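Geranyltranstransferase (Campylobacter jejuni, PDB 3NPK) probably catalyses the chain-lengthening condensation of geranyl diphosphate with isopentenyl diphosphate to farnesyl diphosphate, releasing pyrophosphate, as a mainly helical polyprenyl synthetase. Local coordinates at residues L183-G186 / C187-C190; L138-A142 / G143-M147; P95-H98 / K99-E103. All coordinates share one frame; numbering follows the deposited sequence.

Contact 1 (L183-G186 / C187-C190); sequences LKMG and CEIC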
loop_
_atom_site.group_PDB
_atom_site.type_symbol
_atom_site.label_atom_id
_atom_site.label_comp_id
_atom_site.label_asym_id
_atom_site.label_seq_id
_atom_site.Cartn_x
_atom_site.Cartn_y
_atom_site.Cartn_z
ATOM N N LEU A 183 3.011 18.717 -0.239
ATOM C CA LEU A 183 3.264 19.982 0.455
ATOM C C LEU A 183 3.023 19.844 1.960
ATOM O O LEU A 183 3.861 20.272 2.761
ATOM C CB LEU A 183 2.383 21.089 -0.121
ATOM C CG LEU A 183 2.808 21.529 -1.518
ATOM C CD1 LEU A 183 1.688 22.301 -2.241
ATOM C CD2 LEU A 183 4.104 22.365 -1.462
ATOM N N LYS A 184 1.896 19.238 2.347
ATOM C CA LYS A 184 1.572 19.107 3.772
ATOM C C LYS A 184 2.607 18.238 4.498
ATOM O O LYS A 184 2.987 18.520 5.628
ATOM C CB LYS A 184 0.169 18.523 3.982
ATOM C CG LYS A 184 -0.245 18.520 5.468
ATOM C CD LYS A 184 -1.663 18.097 5.686
ATOM C CE LYS A 184 -1.995 18.180 7.189
ATOM N NZ LYS A 184 -3.352 17.708 7.515
HETATM N N MSE A 185 3.072 17.187 3.837
HETATM C CA MSE A 185 4.090 16.327 4.423
HETATM C C MSE A 185 5.404 17.094 4.665
HETATM O O MSE A 185 6.085 16.877 5.681
HETATM C CB MSE A 185 4.305 15.103 3.532
HETATM C CG MSE A 185 3.099 14.173 3.615
HETATM SE SE MSE A 185 3.067 12.766 2.278
HETATM C CE MSE A 185 4.307 11.532 3.131
ATOM N N GLY A 186 5.764 17.994 3.755
ATOM C CA GLY A 186 6.913 18.863 4.018
ATOM C C GLY A 186 6.697 19.653 5.312
ATOM O O GLY A 186 7.606 19.786 6.146
ATOM N N CYS A 187 5.486 20.157 5.502
ATOM C CA CYS A 187 5.165 20.926 6.703
ATOM C C CYS A 187 5.263 20.040 7.944
ATOM O O CYS A 187 5.775 20.466 8.998
ATOM C CB CYS A 187 3.757 21.523 6.598
ATOM S SG CYS A 187 3.556 22.732 5.279
ATOM N N GLU A 188 4.771 18.810 7.831
ATOM C CA GLU A 188 4.782 17.900 8.972
ATOM C C GLU A 188 6.201 17.516 9.387
ATOM O O GLU A 188 6.504 17.434 10.585
ATOM C CB GLU A 188 3.913 16.673 8.699
ATOM C CG GLU A 188 2.411 17.066 8.681
ATOM C CD GLU A 188 1.460 15.959 8.265
ATOM O OE1 GLU A 188 1.814 15.117 7.401
ATOM O OE2 GLU A 188 0.334 15.945 8.817
ATOM N N ILE A 189 7.079 17.287 8.410
ATOM C CA ILE A 189 8.493 17.044 8.730
ATOM C C ILE A 189 9.063 18.181 9.591
ATOM O O ILE A 189 9.820 17.947 10.558
ATOM C CB ILE A 189 9.323 16.891 7.445
ATOM C CG1 ILE A 189 8.972 15.574 6.761
ATOM C CG2 ILE A 189 10.827 16.953 7.737
ATOM C CD1 ILE A 189 9.389 15.525 5.290
ATOM N N CYS A 190 8.693 19.409 9.238
ATOM C CA CYS A 190 9.185 20.607 9.915
ATOM C C CYS A 190 8.419 20.959 11.185
ATOM O O CYS A 190 8.760 21.940 11.867
ATOM C CB CYS A 190 9.118 21.788 8.954
ATOM S SG CYS A 190 10.176 21.595 7.518
#
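Four successive i to i+4 backbone bonds join 183-186 to 187-190 where helix 164-189 comes to its end. The bond from Glu188 N to Lys184 O is 2.8 Å long. Ile189 N to Met185 O is the straightest at the hydrogen, 168°. Cys190 N still reaches Gly186 O, at 3.3 Å.

Lys184 and Glu188 lie one turn apart on the same side of the helix. The extended lysine chain crosses the glutamate at a slant, and its CE comes 3.6 Å from Glu188 OE2. The charged ends stay apart, with Lys184 NZ 4.3 Å from Glu188 OE2, too far for a salt bridge. The other carboxylate oxygen, OE1, is hydrogen-bonded to Thr137 OG1 on helix 128-142.

This helix belongs to the mainly helical bundle of the polyprenyl synthetase fold, and its apolar side chains face several neighbours. Selenomethionine Met185 packs on helices 42-54, 59-80 and 128-142. Ile189 folds CG1 back over its own helix, 3.3 Å from Met185 O; with chi1 at -70° this branch sits beside the backbone N. Cys187 meets Ser197 and Ile200 of helix 194-220, while its CB lies 3.2 Å from Lys184 O.

Contact 2 (L138-A142 / G143-M147); sequences LAFNA and GLNGM
Phe140 and Asn145 make the aromatic part of this contact. The ring lies under the asparagine side chain, its plane 4° from that of the amide, so the two flat groups are stacked. Asn145 CB sits over the centre of the ring, 3.5 Å from the centroid, in a CH-pi contact. Asn145 CG is displaced to one side and lies 3.4 Å from Phe140 CE2. The ring gets there because Phe140 CG is anti to the backbone N (chi1 -179°), which swings it along the helix toward the loop.

The backbone bonds mark the end of helix 128-142. Gly143 N still turns to Ala139 O, but this bond is weak, with an angle of 121° at the hydrogen. Gly143 to Gly146 then form a type I beta turn, closed by Gly146 N to Gly143 O. This turn, with a glycine at each end, connects helix 128-142 to helix 147-156 in the mainly helical prenyltransferase fold. Met147 N bonds to Asn141 O at 2.9 Å, which ties the start of the second helix to the end of the first. Gly146 is the N-cap of that second helix, and its CA also makes a CA-H...O contact with Asn141 O.

A water bridges the two sides. It lies 2.9 Å from Ala139 O, to which it can donate, though it has more acceptors in reach than protons. It accepts from Asn145 N and, at 3.0 Å, from Asn145 ND2, a bond that would help fix the rotation of the amide.

CE of selenomethionine Met147, bent back at chi3, packs 3.4 Å from Ala142 O. Outside the segments, Asn141 OD1 bonds to Tyr201 OH. Ala139, Leu144 and Asn145 pack on Leu119, Glu116 and Val20 of the second subunit.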
loop_
_atom_site.group_PDB
_atom_site.type_symbol
_atom_site.label_atom_id
_atom_site.label_comp_id
_atom_site.label_asym_id
_atom_site.label_seq_id
_atom_site.Cartn_x
_atom_site.Cartn_y
_atom_site.Cartn_z
ATOM N N LEU A 138 -0.074 10.404 3.975
ATOM C CA LEU A 138 0.118 9.684 2.719
ATOM C C LEU A 138 -0.984 8.660 2.475
ATOM O O LEU A 138 -1.514 8.573 1.362
ATOM C CB LEU A 138 1.474 8.990 2.690
ATOM C CG LEU A 138 1.860 8.370 1.340
ATOM C CD1 LEU A 138 1.925 9.432 0.242
ATOM C CD2 LEU A 138 3.222 7.673 1.491
ATOM N N ALA A 139 -1.326 7.866 3.490
ATOM C CA ALA A 139 -2.318 6.803 3.277
ATOM C C ALA A 139 -3.724 7.365 3.035
ATOM O O ALA A 139 -4.514 6.782 2.295
ATOM C CB ALA A 139 -2.333 5.815 4.447
ATOM N N PHE A 140 -4.035 8.495 3.660
ATOM C CA PHE A 140 -5.321 9.140 3.415
ATOM C C PHE A 140 -5.384 9.634 1.975
ATOM O O PHE A 140 -6.303 9.292 1.220
ATOM C CB PHE A 140 -5.539 10.312 4.384
ATOM C CG PHE A 140 -6.858 11.012 4.199
ATOM C CD1 PHE A 140 -6.984 12.089 3.325
ATOM C CD2 PHE A 140 -7.963 10.590 4.909
ATOM C CE1 PHE A 140 -8.203 12.742 3.173
ATOM C CE2 PHE A 140 -9.195 11.241 4.762
ATOM C CZ PHE A 140 -9.306 12.312 3.901
ATOM N N ASN A 141 -4.384 10.410 1.569
ATOM C CA ASN A 141 -4.438 11.052 0.258
ATOM C C ASN A 141 -4.154 10.144 -0.933
ATOM O O ASN A 141 -4.635 10.412 -2.044
ATOM C CB ASN A 141 -3.540 12.289 0.240
ATOM C CG ASN A 141 -4.110 13.401 1.101
ATOM O OD1 ASN A 141 -5.097 14.032 0.731
ATOM N ND2 ASN A 141 -3.525 13.611 2.270
ATOM N N ALA A 142 -3.360 9.097 -0.703
ATOM C CA ALA A 142 -3.025 8.135 -1.757
ATOM C C ALA A 142 -4.006 6.981 -1.848
ATOM O O ALA A 142 -4.002 6.251 -2.844
ATOM C CB ALA A 142 -1.623 7.581 -1.542
ATOM N N GLY A 143 -4.826 6.806 -0.816
ATOM C CA GLY A 143 -5.700 5.653 -0.744
ATOM C C GLY A 143 -7.119 5.932 -1.189
ATOM O O GLY A 143 -7.354 6.805 -2.047
ATOM N N LEU A 144 -8.064 5.189 -0.607
ATOM C CA LEU A 144 -9.465 5.342 -0.987
ATOM C C LEU A 144 -10.043 6.735 -0.700
ATOM O O LEU A 144 -11.030 7.134 -1.327
ATOM C CB LEU A 144 -10.318 4.249 -0.359
ATOM C CG LEU A 144 -10.384 4.215 1.158
ATOM C CD1 LEU A 144 -11.540 5.101 1.654
ATOM C CD2 LEU A 144 -10.578 2.779 1.623
ATOM N N ASN A 145 -9.436 7.482 0.226
ATOM C CA ASN A 145 -9.890 8.861 0.473
ATOM C C ASN A 145 -9.379 9.894 -0.532
ATOM O O ASN A 145 -9.702 11.085 -0.454
ATOM C CB ASN A 145 -9.537 9.299 1.883
ATOM C CG ASN A 145 -10.376 8.610 2.901
ATOM O OD1 ASN A 145 -11.556 8.926 3.051
ATOM N ND2 ASN A 145 -9.794 7.644 3.593
ATOM N N GLY A 146 -8.567 9.451 -1.478
ATOM C CA GLY A 146 -7.975 10.381 -2.417
ATOM C C GLY A 146 -7.743 9.733 -3.771
ATOM O O GLY A 146 -8.684 9.459 -4.527
HETATM N N MSE A 147 -6.482 9.431 -4.054
HETATM C CA MSE A 147 -6.089 8.966 -5.371
HETATM C C MSE A 147 -6.913 7.780 -5.867
HETATM O O MSE A 147 -7.317 7.765 -7.032
HETATM C CB MSE A 147 -4.609 8.607 -5.339
HETATM C CG MSE A 147 -4.025 8.238 -6.678
HETATM SE SE MSE A 147 -2.138 7.771 -6.420
HETATM C CE MSE A 147 -2.422 5.913 -5.881
HETATM O O HOH W 1 -7.403 6.338 2.397
#

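Contact 3 (P95-H98 / K99-E103); sequences PTLH and KSYDE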
loop_
_atom_site.group_PDB
_atom_site.type_symbol
_atom_site.label_atom_id
_atom_site.label_comp_id
_atom_site.label_asym_id
_atom_site.label_seq_id
_atom_site.Cartn_x
_atom_site.Cartn_y
_atom_site.Cartn_z
ATOM N N PRO A 95 8.718 1.043 -22.881
ATOM C CA PRO A 95 7.497 0.230 -22.817
ATOM C C PRO A 95 7.005 0.086 -21.386
ATOM O O PRO A 95 7.784 0.103 -20.441
ATOM C CB PRO A 95 7.944 -1.130 -23.362
ATOM C CG PRO A 95 9.099 -0.802 -24.264
ATOM C CD PRO A 95 9.816 0.341 -23.569
ATOM N N THR A 96 5.699 -0.033 -21.229
ATOM C CA THR A 96 5.130 -0.291 -19.915
ATOM C C THR A 96 5.518 -1.676 -19.395
ATOM O O THR A 96 5.917 -2.558 -20.178
ATOM C CB THR A 96 3.614 -0.146 -19.970
ATOM O OG1 THR A 96 3.147 -0.790 -21.166
ATOM C CG2 THR A 96 3.242 1.330 -20.009
ATOM N N LEU A 97 5.425 -1.875 -18.079
ATOM C CA LEU A 97 5.862 -3.147 -17.489
ATOM C C LEU A 97 5.098 -4.347 -18.015
ATOM O O LEU A 97 5.645 -5.443 -18.107
ATOM C CB LEU A 97 5.751 -3.134 -15.963
ATOM C CG LEU A 97 6.794 -2.302 -15.221
ATOM C CD1 LEU A 97 6.548 -2.434 -13.720
ATOM C CD2 LEU A 97 8.210 -2.690 -15.609
ATOM N N HIS A 98 3.821 -4.167 -18.336
ATOM C CA HIS A 98 3.069 -5.329 -18.789
ATOM C C HIS A 98 3.447 -5.704 -20.221
ATOM O O HIS A 98 3.187 -6.823 -20.644
ATOM C CB HIS A 98 1.559 -5.126 -18.633
ATOM C CG HIS A 98 1.027 -3.968 -19.401
ATOM N ND1 HIS A 98 1.033 -2.681 -18.907
ATOM C CD2 HIS A 98 0.495 -3.893 -20.643
ATOM C CE1 HIS A 98 0.508 -1.867 -19.805
ATOM N NE2 HIS A 98 0.177 -2.579 -20.869
ATOM N N LYS A 99 4.062 -4.776 -20.952
ATOM C CA LYS A 99 4.581 -5.087 -22.288
ATOM C C LYS A 99 5.987 -5.685 -22.224
ATOM O O LYS A 99 6.290 -6.644 -22.936
ATOM C CB LYS A 99 4.595 -3.830 -23.155
ATOM C CG LYS A 99 3.226 -3.151 -23.311
ATOM C CD LYS A 99 2.256 -4.010 -24.092
ATOM C CE LYS A 99 2.790 -4.273 -25.493
ATOM N NZ LYS A 99 1.793 -4.957 -26.367
ATOM N N SER A 100 6.853 -5.121 -21.386
ATOM C CA SER A 100 8.220 -5.634 -21.260
ATOM C C SER A 100 8.278 -6.973 -20.552
ATOM O O SER A 100 9.120 -7.821 -20.883
ATOM C CB SER A 100 9.111 -4.647 -20.516
ATOM O OG SER A 100 9.448 -3.564 -21.356
ATOM N N TYR A 101 7.409 -7.148 -19.561
ATOM C CA TYR A 101 7.355 -8.374 -18.780
ATOM C C TYR A 101 6.030 -9.091 -19.009
ATOM O O TYR A 101 5.882 -9.812 -19.997
ATOM C CB TYR A 101 7.635 -8.074 -17.307
ATOM C CG TYR A 101 9.036 -7.553 -17.127
ATOM C CD1 TYR A 101 9.282 -6.202 -16.905
ATOM C CD2 TYR A 101 10.126 -8.415 -17.213
ATOM C CE1 TYR A 101 10.583 -5.726 -16.762
ATOM C CE2 TYR A 101 11.417 -7.957 -17.070
ATOM C CZ TYR A 101 11.646 -6.614 -16.846
ATOM O OH TYR A 101 12.949 -6.167 -16.706
ATOM N N ASP A 102 5.067 -8.879 -18.128
ATOM C CA ASP A 102 3.724 -9.413 -18.305
ATOM C C ASP A 102 2.782 -8.710 -17.330
ATOM O O ASP A 102 3.228 -7.926 -16.498
ATOM C CB ASP A 102 3.693 -10.943 -18.117
ATOM C CG ASP A 102 4.361 -11.407 -16.829
ATOM O OD1 ASP A 102 4.175 -10.767 -15.796
ATOM O OD2 ASP A 102 5.072 -12.432 -16.840
ATOM N N GLU A 103 1.486 -8.967 -17.439
ATOM C CA GLU A 103 0.531 -8.248 -16.598
ATOM C C GLU A 103 0.734 -8.582 -15.142
ATOM O O GLU A 103 0.606 -7.713 -14.288
ATOM C CB GLU A 103 -0.901 -8.579 -17.002
ATOM C CG GLU A 103 -1.330 -7.871 -18.265
ATOM C CD GLU A 103 -2.748 -8.205 -18.646
ATOM O OE1 GLU A 103 -3.506 -8.694 -17.779
ATOM O OE2 GLU A 103 -3.094 -7.992 -19.825
HETATM O O HOH W 2 10.241 -1.106 -20.548
HETATM O O HOH W 3 3.727 -8.884 -22.498
#
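Lys99 lays its aliphatic part beside His98, with CD 3.9 Å from His98 CD2. Its chain is bent at chi2 and chi3, -67° and -61°, and crosses the imidazole obliquely. Lys99 CG lies 3.2 Å from Thr96 OG1. That hydroxyl sits over one face of the His98 ring, offset toward the rim, and bonds to Ala88 O.

Thr96 O accepts two backbone bonds. Ser100 N comes nearly end-on to the carbonyl, at 3.0 Å. Lys99 N stands above the carbonyl plane. Tyr101 N bonds to Leu97 O at 2.9 Å. Leu97 CD2 meets the edge of the Tyr101 ring, 3.9 Å from CD1; the same ring stacks with Phe26. A water links Pro95 O to Ser100 OG. Glu103 CG approaches His98 CB; the Glu103 side chain also packs on Ala84 of the second subunit.

Thr96 and Asp102 are the N-caps of helices 97-100 and 103-122. The Asp102 side chain caps a backbone N just past the segment, and OD1 also bonds to Thr105 OG1. The turn joins strand 94-95 to helix 103-122 and packs on the loop after helix 59-80, Thr96 on Asp81 and Lys99 on Asp89. Asp81 probably belongs to the first aspartate-rich motif of the family.

Along the chain the order is contact 3, contact 2, contact 1. Contact 3 leads from the small hairpin into helix 103-122. Contact 2 follows at the end of helix 128-142, and contact 1 at the end of helix 164-189. Contacts 1 and 2 have centres 16 Å apart and touch where Met185 CE packs on Leu138 CB, so helices 128-142 and 164-189 are neighbours in the bundle. Both lie buried within it, while contact 3 lies at its rim, its centre about 35 Å from that of contact 1 and 26 Å from that of contact 2. Nearest the bound pyrophosphate is contact 2, whose Met147 side chain is about 10 Å away.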